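Alpha-1,2-mannosidase (Bacteroides thetaiotaomicron, PDB 2WW2) hydrolyses alpha-mannosides with inversion of anomeric configuration, as a member of the calcium-dependent glycoside hydrolase family 92 of a human gut symbiont. Local coordinates at residues A452-E463 with A471-Y481. Sequence-based numbering, arbitrary orientation.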
# COMPACT_ATOMS: atom_id res chain seq x y z
N ALA A 452 -0.49 10.66 -31.41
CA ALA A 452 -1.84 10.58 -31.98
C ALA A 452 -2.57 11.92 -31.77
O ALA A 452 -3.31 12.41 -32.63
CB ALA A 452 -2.62 9.43 -31.36
N TYR A 453 -2.35 12.52 -30.61
CA TYR A 453 -2.91 13.85 -30.31
C TYR A 453 -2.31 14.95 -31.20
O TYR A 453 -3.04 15.81 -31.75
CB TYR A 453 -2.68 14.19 -28.83
CG TYR A 453 -2.95 15.66 -28.51
CD1 TYR A 453 -4.24 16.18 -28.60
CD2 TYR A 453 -1.91 16.52 -28.13
CE1 TYR A 453 -4.49 17.52 -28.31
CE2 TYR A 453 -2.15 17.85 -27.84
CZ TYR A 453 -3.44 18.34 -27.93
OH TYR A 453 -3.68 19.66 -27.66
N ALA A 454 -0.99 14.96 -31.33
CA ALA A 454 -0.35 15.98 -32.16
C ALA A 454 -0.80 15.82 -33.61
O ALA A 454 -1.00 16.80 -34.32
CB ALA A 454 1.19 15.87 -32.07
N ASP A 455 -0.96 14.58 -34.04
CA ASP A 455 -1.41 14.36 -35.41
C ASP A 455 -2.85 14.85 -35.60
O ASP A 455 -3.20 15.41 -36.65
CB ASP A 455 -1.27 12.88 -35.78
CG ASP A 455 0.19 12.46 -35.93
OD1 ASP A 455 1.03 13.36 -36.24
OD2 ASP A 455 0.50 11.26 -35.76
N TRP A 456 -3.70 14.63 -34.59
CA TRP A 456 -5.05 15.22 -34.63
C TRP A 456 -4.94 16.76 -34.75
O TRP A 456 -5.64 17.38 -35.56
CB TRP A 456 -5.87 14.77 -33.41
CG TRP A 456 -7.18 15.49 -33.28
CD1 TRP A 456 -8.38 15.12 -33.82
CD2 TRP A 456 -7.41 16.71 -32.58
NE1 TRP A 456 -9.35 16.04 -33.50
CE2 TRP A 456 -8.78 17.02 -32.72
CE3 TRP A 456 -6.60 17.55 -31.81
CZ2 TRP A 456 -9.36 18.15 -32.15
CZ3 TRP A 456 -7.17 18.68 -31.24
CH2 TRP A 456 -8.53 18.98 -31.43
N CYS A 457 -4.05 17.39 -33.98
CA CYS A 457 -3.90 18.86 -34.08
C CYS A 457 -3.51 19.28 -35.50
O CYS A 457 -4.02 20.27 -36.03
CB CYS A 457 -2.83 19.40 -33.12
SG CYS A 457 -3.28 19.29 -31.41
N ILE A 458 -2.58 18.55 -36.11
CA ILE A 458 -2.13 18.90 -37.46
C ILE A 458 -3.26 18.72 -38.47
O ILE A 458 -3.41 19.53 -39.39
CB ILE A 458 -0.87 18.10 -37.89
CG1 ILE A 458 0.32 18.55 -37.03
CG2 ILE A 458 -0.57 18.31 -39.40
CD1 ILE A 458 1.55 17.60 -37.15
N ALA A 459 -4.05 17.67 -38.28
CA ALA A 459 -5.20 17.45 -39.18
C ALA A 459 -6.17 18.63 -39.08
O ALA A 459 -6.68 19.15 -40.09
CB ALA A 459 -5.91 16.15 -38.84
N ARG A 460 -6.45 19.05 -37.85
CA ARG A 460 -7.36 20.16 -37.62
C ARG A 460 -6.84 21.41 -38.32
O ARG A 460 -7.60 22.14 -38.94
CB ARG A 460 -7.49 20.43 -36.12
CG ARG A 460 -8.31 19.36 -35.37
CD ARG A 460 -9.77 19.80 -35.38
NE ARG A 460 -9.84 21.02 -34.60
CZ ARG A 460 -10.79 21.94 -34.66
NH1 ARG A 460 -11.84 21.82 -35.50
NH2 ARG A 460 -10.69 22.99 -33.85
N PHE A 461 -5.54 21.67 -38.16
CA PHE A 461 -4.88 22.84 -38.73
C PHE A 461 -4.97 22.80 -40.24
O PHE A 461 -5.43 23.78 -40.85
CB PHE A 461 -3.42 22.94 -38.26
CG PHE A 461 -2.75 24.24 -38.63
CD1 PHE A 461 -3.06 25.42 -37.95
CD2 PHE A 461 -1.78 24.29 -39.64
CE1 PHE A 461 -2.44 26.62 -38.29
CE2 PHE A 461 -1.16 25.47 -39.97
CZ PHE A 461 -1.49 26.65 -39.31
N ALA A 462 -4.58 21.68 -40.85
CA ALA A 462 -4.61 21.57 -42.30
C ALA A 462 -6.05 21.77 -42.80
O ALA A 462 -6.28 22.44 -43.80
CB ALA A 462 -4.09 20.23 -42.76
N GLU A 463 -7.01 21.15 -42.11
CA GLU A 463 -8.41 21.24 -42.55
C GLU A 463 -8.87 22.70 -42.59
O GLU A 463 -9.55 23.13 -43.53
CB GLU A 463 -9.33 20.41 -41.65
CG GLU A 463 -10.73 20.28 -42.21
CD GLU A 463 -11.56 19.22 -41.50
OE1 GLU A 463 -11.63 19.27 -40.27
OE2 GLU A 463 -12.12 18.35 -42.22
N ALA A 471 -5.13 17.04 -44.37
CA ALA A 471 -5.98 16.81 -43.18
C ALA A 471 -6.38 15.34 -43.05
O ALA A 471 -6.25 14.73 -41.99
CB ALA A 471 -7.21 17.72 -43.19
N ASP A 472 -6.87 14.75 -44.14
CA ASP A 472 -7.26 13.34 -44.11
C ASP A 472 -6.06 12.42 -43.83
O ASP A 472 -6.19 11.43 -43.12
CB ASP A 472 -7.99 12.94 -45.41
CG ASP A 472 -9.30 13.73 -45.62
OD1 ASP A 472 -9.83 14.33 -44.66
OD2 ASP A 472 -9.80 13.74 -46.75
N GLN A 473 -4.88 12.75 -44.34
CA GLN A 473 -3.68 11.96 -44.00
C GLN A 473 -3.47 11.92 -42.48
O GLN A 473 -3.10 10.89 -41.91
CB GLN A 473 -2.43 12.54 -44.63
CG GLN A 473 -2.25 12.25 -46.10
CD GLN A 473 -1.11 13.06 -46.68
OE1 GLN A 473 -1.27 13.77 -47.67
NE2 GLN A 473 0.04 12.99 -46.03
N TYR A 474 -3.67 13.06 -41.84
CA TYR A 474 -3.39 13.17 -40.42
C TYR A 474 -4.53 12.67 -39.55
O TYR A 474 -4.29 12.09 -38.49
CB TYR A 474 -2.91 14.59 -40.05
CG TYR A 474 -1.42 14.73 -40.28
CD1 TYR A 474 -0.52 14.50 -39.25
CD2 TYR A 474 -0.91 15.05 -41.54
CE1 TYR A 474 0.85 14.58 -39.45
CE2 TYR A 474 0.46 15.14 -41.76
CZ TYR A 474 1.32 14.89 -40.71
OH TYR A 474 2.68 14.98 -40.90
N TYR A 475 -5.77 12.87 -39.99
CA TYR A 475 -6.92 12.32 -39.29
C TYR A 475 -6.83 10.79 -39.23
O TYR A 475 -7.29 10.17 -38.27
CB TYR A 475 -8.24 12.76 -39.95
CG TYR A 475 -8.72 14.15 -39.51
CD1 TYR A 475 -8.84 14.46 -38.16
CD2 TYR A 475 -9.09 15.11 -40.45
CE1 TYR A 475 -9.30 15.70 -37.75
CE2 TYR A 475 -9.54 16.37 -40.05
CZ TYR A 475 -9.65 16.65 -38.70
OH TYR A 475 -10.09 17.88 -38.28
N GLN A 476 -6.21 10.20 -40.25
CA GLN A 476 -6.00 8.75 -40.24
C GLN A 476 -5.12 8.29 -39.08
O GLN A 476 -5.18 7.13 -38.69
CB GLN A 476 -5.41 8.26 -41.57
N LYS A 477 -4.32 9.19 -38.52
CA LYS A 477 -3.44 8.81 -37.41
C LYS A 477 -4.03 9.16 -36.03
O LYS A 477 -3.59 8.63 -35.00
CB LYS A 477 -2.06 9.45 -37.57
CG LYS A 477 -1.41 9.22 -38.94
CD LYS A 477 -0.11 10.05 -39.02
CE LYS A 477 0.45 10.14 -40.45
NZ LYS A 477 1.88 10.55 -40.42
N ALA A 478 -5.03 10.04 -36.02
CA ALA A 478 -5.67 10.48 -34.79
C ALA A 478 -6.14 9.32 -33.90
O ALA A 478 -6.05 9.41 -32.68
CB ALA A 478 -6.84 11.44 -35.09
N PRO A 479 -6.65 8.23 -34.51
CA PRO A 479 -7.09 7.09 -33.70
C PRO A 479 -5.98 6.08 -33.37
O PRO A 479 -6.29 4.97 -32.96
CB PRO A 479 -8.16 6.40 -34.58
CG PRO A 479 -8.09 7.07 -35.94
CD PRO A 479 -6.97 8.06 -35.94
N ASN A 480 -4.71 6.44 -33.56
CA ASN A 480 -3.63 5.49 -33.36
C ASN A 480 -3.56 5.03 -31.89
O ASN A 480 -2.97 3.99 -31.61
CB ASN A 480 -2.27 6.04 -33.80
CG ASN A 480 -2.00 5.81 -35.29
OD1 ASN A 480 -2.69 5.02 -35.94
ND2 ASN A 480 -0.98 6.48 -35.82
N TYR A 481 -4.14 5.81 -30.98
CA TYR A 481 -4.22 5.36 -29.58
C TYR A 481 -4.86 3.98 -29.48
O TYR A 481 -4.54 3.18 -28.57
CB TYR A 481 -4.99 6.36 -28.70
CG TYR A 481 -6.45 6.52 -29.04
CD1 TYR A 481 -7.40 5.69 -28.47
CD2 TYR A 481 -6.88 7.49 -29.95
CE1 TYR A 481 -8.75 5.83 -28.78
CE2 TYR A 481 -8.23 7.64 -30.27
CZ TYR A 481 -9.15 6.79 -29.68
OH TYR A 481 -10.49 6.91 -29.98
O HOH W 1 2.72 12.14 -38.35
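A459 and A471 make the close backbone approach of a helical hairpin in the family 92 catalytic region, their CA atoms 4.1 Å apart, where helix 468-475 folds back antiparallel on helix 444-465. The local axes run 161° apart and come within 7.7 Å, a spacing that suits alanine: A471 CB lies 3.5 Å from A459 O, and A462 CB packs against the A471 backbone N. Consecutive tyrosines straddle A459. The Y475 ring lies across it, with A459 CB over the ring centre in a CH-pi contact, 3.4 Å from the centroid. As a knob, Y475 fits a hole lined by W456, A459, R460 and E463. Its CG stands anti to the carbonyl carbon (chi1 -83°), which carries the hydroxyl over helix 444-465 to donate a 2.9 Å hydrogen bond from OH to E463 OE1, arriving 50° out of the carboxylate plane. A leucine in place of Y475 would probably leave E463 OE1 without this donor and A459 CB without its aromatic cover. Y474 offers a face to I458, whose CG2 sits over the ring centre 3.7 Å from the centroid, while D455 OD1 lies in the ring plane at the edge, 3.4 Å from Y474 CE1. D455 OD2 touches K477 CD, 3.5 Å away, where the side chains cross at a slant, and one water joins D455 OD1 to K477 NZ. D455 OD2 also hydrogen-bonds Y430 OH, while salt bridges join D455 OD1 to R424 and K477 NZ to D431. Farther along, small A452 and A478 let the chain stay close, A478 CB touching W456 CB. Helix 401-413 packs against I458 and Y474, helix 383-393 against I458 and R460, helix 427-433 against A452 and K477, and loop residues C646 and M649 meet W456 and R460.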